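Local coordinates for protein nidogen-1 (Mus musculus, PDB 1GL4) that binds laminin, collagen IV and perlecan in basement membranes, here as its G2 beta-barrel domain with the preceding EGF-like module, at residues S156-D159 / H163-I166; I112-A117 / S128-E133; N35-G40 / V44-P49; H84-T89 / S255-Y260. All coordinates share one frame; numbering follows the deposited sequence.

How the contacts relate
From the N terminus, contact 3 comes first: it closes the short hairpin of 35-40 and 44-49, where the EGF-like module passes into the G2 barrel. Contact 4 then opens at 84-89 and is closed only at 255-260, bringing together two strands far apart in the chain. Within that span lie contact 2, joining the ends of two helices, and contact 1, closing the zinc-binding turn; these two follow one another, and no two contacts cross. In space contact 2 is the go-between: Gly-132 O meets Gly-157 N of contact 1, Thr-130 faces Asn-39 of contact 3, and Gly-113 packs on Ser-87 of contact 4. Val-44 and Ile-158 link contacts 3 and 1.

Contact 1. Residues S156-D159 / H163-I166; sequences SGID and HLTI. With ZN (zinc ion), chain C.
Thr-165 meets Gly-157 at one of the two closely packed places in this contact. Its hydroxyl gives a hydrogen bond to the Gly-157 carbonyl (OG1 to O, 2.9 Å), standing between the backbone N and carbonyl carbon of its own residue (chi1 54°). The Thr-165 N-H adds a weak bond to the same oxygen. Next along, Ile-158 and Leu-164 form a single backbone bridge, their side chains running side by side with Ile-158 CG1 3.8 Å from Leu-164 CD1. Asp-159 and His-163 close the other end tightly, though partly exposed. Asp-159 N bonds to His-163 O at 2.9 Å, and the return bond, from His-163 N, reaches Asp-159 OD1 from above the carboxylate plane. Asp-159 OD2 binds the zinc ion at 2.1 Å; His-163 ND1 stands farther from it, at 2.7 Å, and His-161 is the third protein ligand. The solvent side is at Ser-156, an exposed residue whose N makes a bent bond to Thr-165 OG1 at 3.0 Å. The whole turn connects strand 149-156 to strand 164-171, with Leu-164 packed on Gln-50 and Val-52 of strand 49-62 and Gly-157 tied by its backbone to Gly-132.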
loop_
_atom_site.group_PDB
_atom_site.type_symbol
_atom_site.label_atom_id
_atom_site.label_comp_id
_atom_site.label_asym_id
_atom_site.label_seq_id
_atom_site.Cartn_x
_atom_site.Cartn_y
_atom_site.Cartn_z
ATOM N N SER A 156 -5.682 12.806 -5.605
ATOM C CA SER A 156 -5.574 13.984 -6.463
ATOM C C SER A 156 -4.293 14.143 -7.281
ATOM O O SER A 156 -3.845 15.268 -7.515
ATOM C CB SER A 156 -5.777 15.240 -5.605
ATOM O OG SER A 156 -6.897 15.091 -4.753
ATOM N N GLY A 157 -3.709 13.029 -7.708
ATOM C CA GLY A 157 -2.498 13.081 -8.507
ATOM C C GLY A 157 -1.236 13.464 -7.757
ATOM O O GLY A 157 -1.184 13.415 -6.524
ATOM N N ILE A 158 -0.211 13.839 -8.515
ATOM C CA ILE A 158 1.078 14.238 -7.956
ATOM C C ILE A 158 1.057 15.740 -7.679
ATOM O O ILE A 158 0.805 16.537 -8.585
ATOM C CB ILE A 158 2.216 13.926 -8.945
ATOM C CG1 ILE A 158 2.180 12.439 -9.320
ATOM C CG2 ILE A 158 3.566 14.267 -8.320
ATOM C CD1 ILE A 158 3.112 12.067 -10.451
ATOM N N ASP A 159 1.322 16.133 -6.435
ATOM C CA ASP A 159 1.300 17.551 -6.101
ATOM C C ASP A 159 2.599 18.286 -6.419
ATOM O O ASP A 159 3.537 17.709 -6.970
ATOM C CB ASP A 159 0.917 17.768 -4.625
ATOM C CG ASP A 159 2.000 17.324 -3.650
ATOM O OD1 ASP A 159 3.181 17.194 -4.044
ATOM O OD2 ASP A 159 1.661 17.129 -2.465
ATOM N N HIS A 163 4.694 14.509 -4.429
ATOM C CA HIS A 163 4.023 13.513 -3.592
ATOM C C HIS A 163 2.726 13.054 -4.247
ATOM O O HIS A 163 2.011 13.868 -4.829
ATOM C CB HIS A 163 3.626 14.114 -2.237
ATOM C CG HIS A 163 4.770 14.619 -1.417
ATOM N ND1 HIS A 163 4.593 15.495 -0.368
ATOM C CD2 HIS A 163 6.096 14.347 -1.460
ATOM C CE1 HIS A 163 5.760 15.741 0.199
ATOM N NE2 HIS A 163 6.688 15.056 -0.444
ATOM N N LEU A 164 2.419 11.761 -4.168
ATOM C CA LEU A 164 1.128 11.299 -4.677
ATOM C C LEU A 164 0.219 11.720 -3.519
ATOM O O LEU A 164 0.694 11.842 -2.383
ATOM C CB LEU A 164 1.098 9.776 -4.851
ATOM C CG LEU A 164 1.664 9.183 -6.154
ATOM C CD1 LEU A 164 0.750 9.540 -7.310
ATOM C CD2 LEU A 164 3.072 9.692 -6.413
ATOM N N THR A 165 -1.065 11.942 -3.780
ATOM C CA THR A 165 -1.968 12.396 -2.724
ATOM C C THR A 165 -3.140 11.472 -2.403
ATOM O O THR A 165 -3.672 10.793 -3.284
ATOM C CB THR A 165 -2.528 13.785 -3.068
ATOM O OG1 THR A 165 -3.135 13.743 -4.368
ATOM C CG2 THR A 165 -1.409 14.822 -3.068
ATOM N N ILE A 166 -3.541 11.459 -1.131
ATOM C CA ILE A 166 -4.653 10.622 -0.686
ATOM C C ILE A 166 -5.300 11.149 0.595
ATOM O O ILE A 166 -4.637 11.327 1.616
ATOM C CB ILE A 166 -4.192 9.153 -0.462
ATOM C CG1 ILE A 166 -5.378 8.283 -0.024
ATOM C CG2 ILE A 166 -3.086 9.101 0.594
ATOM C CD1 ILE A 166 -5.008 6.823 0.262
HETATM ZN ZN ZN C . 3.097 17.599 -1.006
#

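Contact 2. Residues I112-A117 / S128-E133; sequences IGWMFA and SITGGE
Met-115 and Gly-132 make one of the two apolar touches that form this buried contact, and Trp-114 with Thr-130 makes the other. The methionine chain leaves its helix extended and then bends at its last torsion (chi3 64°), which turns the terminal methyl to the glycine: CE lies 4.0 Å from Gly-132 CA. Beside it the far end of the indole approaches the threonine methyl, with Trp-114 CH2 4.4 Å from Thr-130 CG2. Both are light touches, and no hydrogen bond passes between the segments. The hydrogen bonds instead shape the 128-133 side. Thr-130 OG1 accepts the N-H of Gly-132 at 3.1 Å, an ST turn, and is also hydrogen-bonded to Gly-126 O. Thr-130 O takes the N-H of Glu-133 at 3.2 Å and closes a type I' turn whose two middle residues, Gly-131 and Gly-132, both have positive phi, which suits glycine. Aromatic packing finishes the surroundings, since Trp-114 stacks on Tyr-192 and Phe-116 meets Phe-127. Backbone bonds from Trp-114 to Gly-126 and from Met-115 to Phe-127 tie the helices directly. A buried helix, 107-115, packed against the strands that enclose it is characteristic of the GFP-like beta-barrel, the clan to which the G2 domain belongs.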
loop_
_atom_site.group_PDB
_atom_site.type_symbol
_atom_site.label_atom_id
_atom_site.label_comp_id
_atom_site.label_asym_id
_atom_site.label_seq_id
_atom_site.Cartn_x
_atom_site.Cartn_y
_atom_site.Cartn_z
ATOM N N ILE A 112 -3.442 1.145 -2.244
ATOM C CA ILE A 112 -2.168 1.625 -2.774
ATOM C C ILE A 112 -1.424 0.459 -3.439
ATOM O O ILE A 112 -0.675 0.652 -4.397
ATOM C CB ILE A 112 -1.312 2.254 -1.656
ATOM C CG1 ILE A 112 -2.065 3.455 -1.066
ATOM C CG2 ILE A 112 0.038 2.691 -2.204
ATOM C CD1 ILE A 112 -1.389 4.109 0.118
ATOM N N GLY A 113 -1.647 -0.751 -2.933
ATOM C CA GLY A 113 -1.027 -1.926 -3.524
ATOM C C GLY A 113 -1.658 -2.178 -4.885
ATOM O O GLY A 113 -0.992 -2.607 -5.829
ATOM N N TRP A 114 -2.957 -1.911 -4.985
ATOM C CA TRP A 114 -3.689 -2.078 -6.239
ATOM C C TRP A 114 -3.146 -1.075 -7.259
ATOM O O TRP A 114 -2.937 -1.407 -8.426
ATOM C CB TRP A 114 -5.189 -1.835 -6.007
ATOM C CG TRP A 114 -6.006 -1.762 -7.274
ATOM C CD1 TRP A 114 -6.393 -2.807 -8.063
ATOM C CD2 TRP A 114 -6.493 -0.574 -7.911
ATOM N NE1 TRP A 114 -7.092 -2.345 -9.157
ATOM C CE2 TRP A 114 -7.167 -0.977 -9.089
ATOM C CE3 TRP A 114 -6.423 0.793 -7.605
ATOM C CZ2 TRP A 114 -7.769 -0.064 -9.960
ATOM C CZ3 TRP A 114 -7.025 1.708 -8.475
ATOM C CH2 TRP A 114 -7.688 1.274 -9.637
ATOM N N MET A 115 -2.902 0.149 -6.804
ATOM C CA MET A 115 -2.383 1.202 -7.672
ATOM C C MET A 115 -1.032 0.862 -8.302
ATOM O O MET A 115 -0.795 1.174 -9.474
ATOM C CB MET A 115 -2.215 2.512 -6.893
ATOM C CG MET A 115 -3.493 3.236 -6.507
ATOM S SD MET A 115 -3.132 4.754 -5.573
ATOM C CE MET A 115 -2.267 5.700 -6.797
ATOM N N PHE A 116 -0.148 0.236 -7.527
ATOM C CA PHE A 116 1.191 -0.084 -8.019
ATOM C C PHE A 116 1.572 -1.561 -8.133
ATOM O O PHE A 116 2.753 -1.904 -8.074
ATOM C CB PHE A 116 2.232 0.651 -7.159
ATOM C CG PHE A 116 2.091 2.150 -7.194
ATOM C CD1 PHE A 116 1.591 2.848 -6.098
ATOM C CD2 PHE A 116 2.433 2.862 -8.336
ATOM C CE1 PHE A 116 1.431 4.234 -6.143
ATOM C CE2 PHE A 116 2.277 4.245 -8.393
ATOM C CZ PHE A 116 1.773 4.933 -7.292
ATOM N N ALA A 117 0.583 -2.430 -8.322
ATOM C CA ALA A 117 0.843 -3.866 -8.444
ATOM C C ALA A 117 1.765 -4.167 -9.628
ATOM O O ALA A 117 1.811 -3.405 -10.590
ATOM C CB ALA A 117 -0.473 -4.621 -8.626
ATOM N N SER A 128 -1.525 3.132 -13.753
ATOM C CA SER A 128 -1.530 3.206 -15.210
ATOM C C SER A 128 -2.919 3.593 -15.715
ATOM O O SER A 128 -3.048 4.387 -16.645
ATOM C CB SER A 128 -1.103 1.865 -15.822
ATOM O OG SER A 128 0.298 1.642 -15.654
ATOM N N ILE A 129 -3.957 3.052 -15.084
ATOM C CA ILE A 129 -5.335 3.350 -15.489
ATOM C C ILE A 129 -5.859 4.732 -15.074
ATOM O O ILE A 129 -6.487 5.421 -15.879
ATOM C CB ILE A 129 -6.312 2.286 -14.925
ATOM C CG1 ILE A 129 -5.991 0.914 -15.527
ATOM C CG2 ILE A 129 -7.764 2.683 -15.227
ATOM C CD1 ILE A 129 -6.698 -0.234 -14.823
ATOM N N THR A 130 -5.599 5.143 -13.831
ATOM C CA THR A 130 -6.112 6.419 -13.316
ATOM C C THR A 130 -5.132 7.581 -13.141
ATOM O O THR A 130 -5.558 8.726 -12.952
ATOM C CB THR A 130 -6.770 6.232 -11.934
ATOM O OG1 THR A 130 -5.745 6.020 -10.956
ATOM C CG2 THR A 130 -7.705 5.021 -11.931
ATOM N N GLY A 131 -3.835 7.302 -13.169
ATOM C CA GLY A 131 -2.870 8.368 -12.968
ATOM C C GLY A 131 -2.926 8.884 -11.535
ATOM O O GLY A 131 -2.454 9.984 -11.238
ATOM N N GLY A 132 -3.508 8.093 -10.637
ATOM C CA GLY A 132 -3.598 8.513 -9.249
ATOM C C GLY A 132 -4.630 9.602 -9.012
ATOM O O GLY A 132 -4.571 10.313 -8.012
ATOM N N GLU A 133 -5.562 9.747 -9.949
ATOM C CA GLU A 133 -6.635 10.729 -9.838
ATOM C C GLU A 133 -7.937 9.935 -9.861
ATOM O O GLU A 133 -8.417 9.566 -10.928
ATOM C CB GLU A 133 -6.603 11.701 -11.029
ATOM C CG GLU A 133 -5.314 12.512 -11.162
ATOM C CD GLU A 133 -5.238 13.285 -12.479
ATOM O OE1 GLU A 133 -5.371 12.669 -13.558
ATOM O OE2 GLU A 133 -5.034 14.508 -12.437
#

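Contact 3. Residues N35-G40 / V44-P49; sequences NYTGNG and VAEGSP
Tyr-36 lies over Ala-45 across this antiparallel hairpin, a CH-pi contact in which Ala-45 CA sits 4.2 Å from the ring centroid, over its face. The methyl adds to it, with Ala-45 CB 3.9 Å from Tyr-36 CE2. These two residues are a non-hydrogen-bonded pair; the next, Thr-37 and Val-44, is hydrogen-bonded in both directions, Thr-37 N to Val-44 O and Val-44 N to Thr-37 O each measuring 2.9 Å. On the face they share, Thr-37 OG1 comes 3.7 Å from Val-44 CG2. A third backbone bond, from Glu-46 N to Asn-35 O at 3.1 Å, is nearly straight at the hydrogen but reaches the oxygen from above the carbonyl plane. With CG anti to its carbonyl carbon (chi1 -58°), the extended Glu-46 side chain crosses Asn-35 obliquely and sets OE1 3.4 Å from Asn-35 CA. One step out, Ser-48 OG bonds to Ala-45 O at 2.6 Å within a type II turn leading into strand 49-62, while His-18 stacks on the Tyr-36 ring and Met-82 packs against Thr-37 and Val-44. The Cys-32 to Cys-43 disulfide joins the first residue of strand 43-45 to the end of strand 28-32. Backbone bonds carry the pairing and the side chains add mainly apolar packing; Asn-35, glycosylated in the native protein although no sugar is present here, lies exposed at the hairpin's edge.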
loop_
_atom_site.group_PDB
_atom_site.type_symbol
_atom_site.label_atom_id
_atom_site.label_comp_id
_atom_site.label_asym_id
_atom_site.label_seq_id
_atom_site.Cartn_x
_atom_site.Cartn_y
_atom_site.Cartn_z
ATOM N N ASN A 35 9.627 4.632 -20.943
ATOM C CA ASN A 35 10.293 4.500 -19.652
ATOM C C ASN A 35 9.591 5.219 -18.493
ATOM O O ASN A 35 10.163 5.409 -17.408
ATOM C CB ASN A 35 11.745 4.948 -19.788
ATOM C CG ASN A 35 12.457 4.223 -20.918
ATOM O OD1 ASN A 35 12.507 2.990 -20.944
ATOM N ND2 ASN A 35 12.992 4.982 -21.864
ATOM N N TYR A 36 8.346 5.613 -18.734
ATOM C CA TYR A 36 7.522 6.260 -17.717
ATOM C C TYR A 36 6.157 5.576 -17.768
ATOM O O TYR A 36 5.752 5.087 -18.824
ATOM C CB TYR A 36 7.366 7.761 -17.995
ATOM C CG TYR A 36 8.601 8.576 -17.673
ATOM C CD1 TYR A 36 9.737 8.505 -18.478
ATOM C CD2 TYR A 36 8.653 9.378 -16.531
ATOM C CE1 TYR A 36 10.898 9.209 -18.151
ATOM C CE2 TYR A 36 9.808 10.084 -16.196
ATOM C CZ TYR A 36 10.925 9.994 -17.010
ATOM O OH TYR A 36 12.071 10.687 -16.685
ATOM N N THR A 37 5.461 5.511 -16.635
ATOM C CA THR A 37 4.136 4.889 -16.615
ATOM C C THR A 37 3.120 5.869 -16.040
ATOM O O THR A 37 3.473 6.754 -15.259
ATOM C CB THR A 37 4.119 3.576 -15.787
ATOM O OG1 THR A 37 4.459 3.854 -14.424
ATOM C CG2 THR A 37 5.117 2.584 -16.354
ATOM N N GLY A 38 1.860 5.712 -16.439
ATOM C CA GLY A 38 0.814 6.602 -15.970
ATOM C C GLY A 38 -0.239 6.803 -17.045
ATOM O O GLY A 38 -0.278 6.055 -18.019
ATOM N N ASN A 39 -1.078 7.822 -16.888
ATOM C CA ASN A 39 -2.138 8.083 -17.861
ATOM C C ASN A 39 -1.944 9.342 -18.707
ATOM O O ASN A 39 -2.905 9.859 -19.273
ATOM C CB ASN A 39 -3.486 8.167 -17.144
ATOM C CG ASN A 39 -3.621 9.423 -16.305
ATOM O OD1 ASN A 39 -2.643 10.138 -16.069
ATOM N ND2 ASN A 39 -4.836 9.693 -15.839
ATOM N N GLY A 40 -0.716 9.842 -18.799
ATOM C CA GLY A 40 -0.484 11.035 -19.599
ATOM C C GLY A 40 -0.546 12.322 -18.798
ATOM O O GLY A 40 0.313 13.195 -18.952
ATOM N N VAL A 44 5.250 8.646 -13.882
ATOM C CA VAL A 44 6.380 8.407 -12.980
ATOM C C VAL A 44 7.370 7.471 -13.679
ATOM O O VAL A 44 6.975 6.630 -14.489
ATOM C CB VAL A 44 5.937 7.768 -11.634
ATOM C CG1 VAL A 44 5.021 8.722 -10.880
ATOM C CG2 VAL A 44 5.234 6.441 -11.881
ATOM N N ALA A 45 8.657 7.630 -13.377
ATOM C CA ALA A 45 9.700 6.809 -13.985
ATOM C C ALA A 45 9.634 5.351 -13.551
ATOM O O ALA A 45 9.386 5.054 -12.385
ATOM C CB ALA A 45 11.074 7.383 -13.646
ATOM N N GLU A 46 9.870 4.443 -14.492
ATOM C CA GLU A 46 9.847 3.018 -14.188
ATOM C C GLU A 46 10.932 2.679 -13.163
ATOM O O GLU A 46 12.008 3.282 -13.175
ATOM C CB GLU A 46 10.075 2.202 -15.463
ATOM C CG GLU A 46 9.056 2.470 -16.561
ATOM C CD GLU A 46 9.248 1.571 -17.769
ATOM O OE1 GLU A 46 10.401 1.436 -18.233
ATOM O OE2 GLU A 46 8.248 1.004 -18.257
ATOM N N GLY A 47 10.634 1.728 -12.276
ATOM C CA GLY A 47 11.580 1.301 -11.253
ATOM C C GLY A 47 11.924 2.308 -10.161
ATOM O O GLY A 47 12.840 2.088 -9.360
ATOM N N SER A 48 11.180 3.405 -10.102
ATOM C CA SER A 48 11.452 4.445 -9.118
ATOM C C SER A 48 10.638 4.352 -7.831
ATOM O O SER A 48 9.511 3.845 -7.826
ATOM C CB SER A 48 11.191 5.819 -9.740
ATOM O OG SER A 48 9.798 6.012 -9.959
ATOM N N PRO A 49 11.212 4.832 -6.714
ATOM C CA PRO A 49 10.511 4.815 -5.425
ATOM C C PRO A 49 9.472 5.941 -5.491
ATOM O O PRO A 49 9.725 6.981 -6.115
ATOM C CB PRO A 49 11.613 5.152 -4.412
ATOM C CG PRO A 49 12.873 4.710 -5.088
ATOM C CD PRO A 49 12.641 5.141 -6.528
#

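Contact 4. Residues H84-T89 / S255-Y260; sequences HGRSYT and SVFVLY
On the outer wall of the GFP-like G2 barrel, strands 86-92 and 248-261 flank strand 266-276 on its two sides, and Arg-86 reaches across that middle strand to Ser-255 and Phe-257. The surface is consistent with part of the perlecan-binding region, since Tyr-79 and Arg-268, both involved in that binding, lie about 8 Å from the Arg-86 side chain and about 7 Å from the Phe-257 side chain, respectively. Arg-86 begins with CG anti to its backbone N (chi1 -166°) and stays extended as far as NE, passing over Ala-270. Its guanidinium then presents an edge to the Ser-255 carbonyl, which lies in the guanidinium plane. NH1 gives the stronger bond to Ser-255 O, 3.0 Å long, and NH2 a weak one to the same oxygen at 3.4 Å. A second bond, from NH1 to Ser-272 OG, ties the group to the strand beneath, and NH2 also bonds to the backbone of the partner protein chain. Phe-257 stacks with an aromatic side chain of that same partner, so the two residues that meet here both take part in the interface. Their flat groups stand 79° apart, nearly perpendicular, with Arg-86 NH2 3.5 Å from Phe-257 CD1.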
loop_
_atom_site.group_PDB
_atom_site.type_symbol
_atom_site.label_atom_id
_atom_site.label_comp_id
_atom_site.label_asym_id
_atom_site.label_seq_id
_atom_site.Cartn_x
_atom_site.Cartn_y
_atom_site.Cartn_z
ATOM N N HIS A 84 8.048 -3.392 -8.044
ATOM C CA HIS A 84 8.403 -4.323 -6.971
ATOM C C HIS A 84 7.136 -4.993 -6.431
ATOM O O HIS A 84 7.167 -6.142 -5.991
ATOM C CB HIS A 84 9.136 -3.613 -5.825
ATOM C CG HIS A 84 10.582 -3.331 -6.112
ATOM N ND1 HIS A 84 11.524 -3.186 -5.115
ATOM C CD2 HIS A 84 11.238 -3.129 -7.281
ATOM C CE1 HIS A 84 12.697 -2.906 -5.656
ATOM N NE2 HIS A 84 12.550 -2.864 -6.969
ATOM N N GLY A 85 6.032 -4.252 -6.449
ATOM C CA GLY A 85 4.759 -4.782 -5.994
ATOM C C GLY A 85 4.442 -4.765 -4.505
ATOM O O GLY A 85 3.388 -5.263 -4.101
ATOM N N ARG A 86 5.317 -4.200 -3.678
ATOM C CA ARG A 86 5.038 -4.177 -2.245
ATOM C C ARG A 86 4.744 -2.771 -1.713
ATOM O O ARG A 86 5.536 -1.848 -1.896
ATOM C CB ARG A 86 6.206 -4.802 -1.478
ATOM C CG ARG A 86 5.890 -5.137 -0.017
ATOM C CD ARG A 86 6.891 -6.147 0.543
ATOM N NE ARG A 86 6.672 -6.436 1.962
ATOM C CZ ARG A 86 5.610 -7.065 2.457
ATOM N NH1 ARG A 86 4.638 -7.493 1.658
ATOM N NH2 ARG A 86 5.519 -7.264 3.767
ATOM N N SER A 87 3.596 -2.609 -1.061
ATOM C CA SER A 87 3.232 -1.309 -0.510
ATOM C C SER A 87 3.310 -1.339 1.010
ATOM O O SER A 87 2.799 -2.263 1.650
ATOM C CB SER A 87 1.822 -0.905 -0.955
ATOM O OG SER A 87 0.847 -1.805 -0.463
ATOM N N TYR A 88 3.963 -0.327 1.574
ATOM C CA TYR A 88 4.134 -0.200 3.021
ATOM C C TYR A 88 3.403 1.059 3.479
ATOM O O TYR A 88 3.717 2.161 3.027
ATOM C CB TYR A 88 5.616 -0.068 3.378
ATOM C CG TYR A 88 6.514 -1.177 2.869
ATOM C CD1 TYR A 88 6.877 -1.246 1.524
ATOM C CD2 TYR A 88 7.044 -2.129 3.746
ATOM C CE1 TYR A 88 7.755 -2.232 1.061
ATOM C CE2 TYR A 88 7.922 -3.119 3.296
ATOM C CZ TYR A 88 8.274 -3.161 1.950
ATOM O OH TYR A 88 9.146 -4.128 1.496
ATOM N N THR A 89 2.439 0.912 4.382
ATOM C CA THR A 89 1.678 2.067 4.851
ATOM C C THR A 89 1.746 2.273 6.365
ATOM O O THR A 89 1.674 1.314 7.139
ATOM C CB THR A 89 0.184 1.948 4.432
ATOM O OG1 THR A 89 0.089 1.862 3.004
ATOM C CG2 THR A 89 -0.610 3.160 4.912
ATOM N N SER A 255 1.841 -12.106 1.361
ATOM C CA SER A 255 2.781 -11.528 2.318
ATOM C C SER A 255 2.166 -10.356 3.074
ATOM O O SER A 255 2.796 -9.302 3.238
ATOM C CB SER A 255 4.048 -11.068 1.593
ATOM O OG SER A 255 4.581 -12.113 0.794
ATOM N N VAL A 256 0.932 -10.542 3.534
ATOM C CA VAL A 256 0.218 -9.501 4.263
ATOM C C VAL A 256 0.631 -9.441 5.733
ATOM O O VAL A 256 0.700 -10.470 6.406
ATOM C CB VAL A 256 -1.309 -9.723 4.197
ATOM C CG1 VAL A 256 -2.036 -8.593 4.915
ATOM C CG2 VAL A 256 -1.760 -9.809 2.752
ATOM N N PHE A 257 0.907 -8.229 6.214
ATOM C CA PHE A 257 1.297 -8.001 7.608
ATOM C C PHE A 257 0.546 -6.789 8.145
ATOM O O PHE A 257 0.446 -5.768 7.463
ATOM C CB PHE A 257 2.793 -7.692 7.744
ATOM C CG PHE A 257 3.695 -8.862 7.498
ATOM C CD1 PHE A 257 4.029 -9.245 6.204
ATOM C CD2 PHE A 257 4.249 -9.559 8.568
ATOM C CE1 PHE A 257 4.908 -10.304 5.975
ATOM C CE2 PHE A 257 5.130 -10.623 8.352
ATOM C CZ PHE A 257 5.460 -10.995 7.052
ATOM N N VAL A 258 0.023 -6.898 9.362
ATOM C CA VAL A 258 -0.681 -5.776 9.979
ATOM C C VAL A 258 -0.151 -5.656 11.404
ATOM O O VAL A 258 0.141 -6.664 12.049
ATOM C CB VAL A 258 -2.226 -5.981 9.988
ATOM C CG1 VAL A 258 -2.731 -6.184 8.571
ATOM C CG2 VAL A 258 -2.606 -7.170 10.868
ATOM N N LEU A 259 -0.017 -4.431 11.896
ATOM C CA LEU A 259 0.517 -4.231 13.243
ATOM C C LEU A 259 0.135 -2.895 13.859
ATOM O O LEU A 259 0.073 -1.888 13.168
ATOM C CB LEU A 259 2.052 -4.340 13.197
ATOM C CG LEU A 259 2.915 -3.972 14.414
ATOM C CD1 LEU A 259 4.318 -4.526 14.208
ATOM C CD2 LEU A 259 2.978 -2.456 14.596
ATOM N N TYR A 260 -0.131 -2.892 15.161
ATOM C CA TYR A 260 -0.440 -1.646 15.851
ATOM C C TYR A 260 0.479 -1.549 17.057
ATOM O O TYR A 260 0.524 -2.462 17.884
ATOM C CB TYR A 260 -1.891 -1.582 16.334
ATOM C CG TYR A 260 -2.159 -0.328 17.150
ATOM C CD1 TYR A 260 -2.141 0.936 16.552
ATOM C CD2 TYR A 260 -2.336 -0.396 18.536
ATOM C CE1 TYR A 260 -2.282 2.102 17.314
ATOM C CE2 TYR A 260 -2.475 0.758 19.305
ATOM C CZ TYR A 260 -2.446 2.002 18.688
ATOM O OH TYR A 260 -2.579 3.138 19.454
#